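Thrombospondin related anonymous protein (Plasmodium falciparum, PDB 4F1J) is an adhesive membrane protein of the malaria parasite whose von Willebrand factor A domain, the part in this chain, binds magnesium and probably engages host ligands. Local coordinates at residues P31-L36 and V184-I188. Residues are numbered along the deposited sequence.
Sequences PLAMKL and VKNVI
Two helical segments, 31-36 and 184-188, run side by side in nearly the same direction: their axes approach to 9.5 Å and cross at -21°. The CA pairs Leu32-Lys185 (5.8 Å) and Leu36-Ile188 (6.3 Å) set the register. The first keeps regular i to i-4 bonds (Lys35 N to Pro31 O 3.0 Å, Leu36 N to Leu32 O 2.9 Å); in the second, Val184 O takes Val187 N (3.2 Å) and, weakly, Ile188 N (3.2 Å), with Val187 phi at -101°. Pro31, whose N makes no bond to the preceding turn and so marks a kink, points its CA-to-CB bond toward 184-188, CB 4.1 Å from Lys185 CD. Leu32 (chi1 t, chi2 p) leaves its CA sideways, yet its tip reaches across, with CD2 4.0 Å from Val184 CB and CD1 3.5 Å from Ile188 CB. Lys35, all-t, lays CG 3.6 Å from Ile188 CG2 (chi1 t, chi2 p) and hydrogen-bonds from NZ to Lys185 O (2.8 Å); its CD packs 3.9 Å from CE of Lys185 (chi1 m, chi3 p). Leu36 CB lies 4.0 Å from Ile188 CG1. Leu32 and Val184 both touch Phe149 of strand 145-151. Together the segments bury 413 Å², packing helix 22-38 beside helix 184-200 on the central sheet, as in the Rossmann-like alpha/beta fold of von Willebrand factor A domains.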
ATOM      1  N   PRO A  31       6.265  -4.985  11.186  1.00 11.66           N
ATOM      2  CA  PRO A  31       7.530  -5.372  10.539  1.00 11.63           C
ATOM      3  C   PRO A  31       7.484  -5.488   9.015  1.00 11.29           C
ATOM      4  O   PRO A  31       8.497  -5.221   8.356  1.00 10.70           O
ATOM      5  CB  PRO A  31       7.860  -6.714  11.183  1.00 11.19           C
ATOM      6  CG  PRO A  31       7.211  -6.647  12.530  1.00 11.98           C
ATOM      7  CD  PRO A  31       5.922  -5.894  12.304  1.00 12.43           C
ATOM      8  N   LEU A  32       6.339  -5.876   8.458  1.00 10.05           N
ATOM      9  CA  LEU A  32       6.196  -5.975   7.001  1.00 10.26           C
ATOM     10  C   LEU A  32       6.249  -4.587   6.352  1.00  9.76           C
ATOM     11  O   LEU A  32       6.930  -4.405   5.336  1.00 10.21           O
ATOM     12  CB  LEU A  32       4.884  -6.628   6.642  1.00 10.25           C
ATOM     13  CG  LEU A  32       4.453  -6.622   5.180  1.00  9.57           C
ATOM     14  CD1 LEU A  32       5.469  -7.356   4.329  1.00 11.39           C
ATOM     15  CD2 LEU A  32       3.045  -7.252   5.052  1.00 11.26           C
ATOM     16  N   ALA A  33       5.503  -3.638   6.916  1.00  9.98           N
ATOM     17  CA  ALA A  33       5.512  -2.243   6.438  1.00 10.24           C
ATOM     18  C   ALA A  33       6.939  -1.685   6.548  1.00 10.52           C
ATOM     19  O   ALA A  33       7.414  -0.972   5.670  1.00 10.67           O
ATOM     20  CB  ALA A  33       4.540  -1.391   7.246  1.00 10.31           C
ATOM     21  N   MET A  34       7.628  -2.003   7.643  1.00 11.40           N
ATOM     22  CA  MET A  34       9.030  -1.597   7.790  1.00 12.32           C
ATOM     23  C   MET A  34       9.961  -2.135   6.690  1.00 11.84           C
ATOM     24  O   MET A  34      10.749  -1.358   6.091  1.00 12.19           O
ATOM     25  CB  MET A  34       9.532  -1.937   9.201  1.00 11.15           C
ATOM     26  CG  MET A  34       8.862  -1.065  10.221  1.00 14.09           C
ATOM     27  SD  MET A  34       9.340  -1.431  11.923  1.00 19.08           S
ATOM     28  CE  MET A  34      10.908  -0.572  11.991  1.00 18.99           C
ATOM     29  N   LYS A  35       9.886  -3.436   6.428  1.00 11.29           N
ATOM     30  CA  LYS A  35      10.674  -4.069   5.387  1.00 11.73           C
ATOM     31  C   LYS A  35      10.291  -3.531   3.997  1.00 11.46           C
ATOM     32  O   LYS A  35      11.135  -3.385   3.139  1.00 10.85           O
ATOM     33  CB  LYS A  35      10.531  -5.601   5.438  1.00 12.45           C
ATOM     34  CG  LYS A  35      11.511  -6.327   4.522  1.00 13.07           C
ATOM     35  CD  LYS A  35      11.775  -7.730   4.936  1.00 14.35           C
ATOM     36  CE  LYS A  35      12.764  -8.411   3.968  1.00 17.32           C
ATOM     37  NZ  LYS A  35      13.095  -9.817   4.352  1.00 19.85           N
ATOM     38  N   LEU A  36       9.023  -3.219   3.777  1.00 10.90           N
ATOM     39  CA  LEU A  36       8.600  -2.661   2.495  1.00 10.82           C
ATOM     40  C   LEU A  36       9.323  -1.338   2.265  1.00 11.21           C
ATOM     41  O   LEU A  36       9.924  -1.113   1.188  1.00 11.38           O
ATOM     42  CB  LEU A  36       7.078  -2.461   2.507  1.00 11.27           C
ATOM     43  CG  LEU A  36       6.414  -1.837   1.270  1.00 11.73           C
ATOM     44  CD1 LEU A  36       4.933  -2.211   1.338  1.00 11.16           C
ATOM     45  CD2 LEU A  36       6.551  -0.302   1.093  1.00 12.19           C
ATOM     46  N   VAL A 184       5.313 -13.305   5.540  1.00 13.13           N
ATOM     47  CA  VAL A 184       5.218 -12.010   4.830  1.00 12.94           C
ATOM     48  C   VAL A 184       6.569 -11.366   4.528  1.00 13.30           C
ATOM     49  O   VAL A 184       6.743 -10.791   3.461  1.00 13.75           O
ATOM     50  CB  VAL A 184       4.306 -10.993   5.537  1.00 12.88           C
ATOM     51  CG1 VAL A 184       2.849 -11.484   5.452  1.00 12.31           C
ATOM     52  CG2 VAL A 184       4.733 -10.714   6.960  1.00 11.82           C
ATOM     53  N   LYS A 185       7.540 -11.499   5.428  1.00 13.63           N
ATOM     54  CA  LYS A 185       8.815 -10.800   5.213  1.00 15.19           C
ATOM     55  C   LYS A 185       9.668 -11.449   4.116  1.00 15.40           C
ATOM     56  O   LYS A 185      10.595 -10.816   3.601  1.00 15.91           O
ATOM     57  CB  LYS A 185       9.612 -10.644   6.522  1.00 15.62           C
ATOM     58  CG  LYS A 185       9.086  -9.504   7.411  1.00 17.37           C
ATOM     59  CD  LYS A 185       9.796  -9.467   8.762  1.00 18.46           C
ATOM     60  CE  LYS A 185      11.147  -8.794   8.660  1.00 19.96           C
ATOM     61  NZ  LYS A 185      11.819  -8.815   9.986  1.00 24.36           N
ATOM     62  N   ASN A 186       9.349 -12.694   3.756  1.00 15.45           N
ATOM     63  CA  ASN A 186      10.019 -13.389   2.643  1.00 16.27           C
ATOM     64  C   ASN A 186       9.412 -13.116   1.275  1.00 16.28           C
ATOM     65  O   ASN A 186      10.037 -13.400   0.251  1.00 16.90           O
ATOM     66  CB  ASN A 186      10.001 -14.887   2.891  1.00 16.98           C
ATOM     67  CG  ASN A 186      10.653 -15.264   4.202  1.00 19.41           C
ATOM     68  OD1 ASN A 186      10.082 -16.025   4.995  1.00 26.66           O
ATOM     69  ND2 ASN A 186      11.855 -14.737   4.444  1.00 21.41           N
ATOM     70  N   VAL A 187       8.199 -12.579   1.250  1.00 14.81           N
ATOM     71  CA  VAL A 187       7.473 -12.354  -0.012  1.00 14.51           C
ATOM     72  C   VAL A 187       7.574 -10.877  -0.436  1.00 13.78           C
ATOM     73  O   VAL A 187       7.532 -10.574  -1.623  1.00 13.46           O
ATOM     74  CB  VAL A 187       5.991 -12.817   0.090  1.00 14.42           C
ATOM     75  CG1 VAL A 187       5.267 -12.628  -1.271  1.00 15.37           C
ATOM     76  CG2 VAL A 187       5.920 -14.289   0.523  1.00 14.67           C
ATOM     77  N   ILE A 188       7.794  -9.986   0.527  1.00 12.89           N
ATOM     78  CA  ILE A 188       7.693  -8.533   0.276  1.00 12.69           C
ATOM     79  C   ILE A 188       8.803  -8.007  -0.643  1.00 12.88           C
ATOM     80  O   ILE A 188       8.554  -7.168  -1.504  1.00 13.06           O
ATOM     81  CB  ILE A 188       7.628  -7.719   1.613  1.00 12.76           C
ATOM     82  CG1 ILE A 188       7.244  -6.244   1.360  1.00 11.94           C
ATOM     83  CG2 ILE A 188       8.956  -7.789   2.369  1.00 12.19           C
ATOM     84  CD1 ILE A 188       5.893  -6.031   0.730  1.00 14.27           C
TER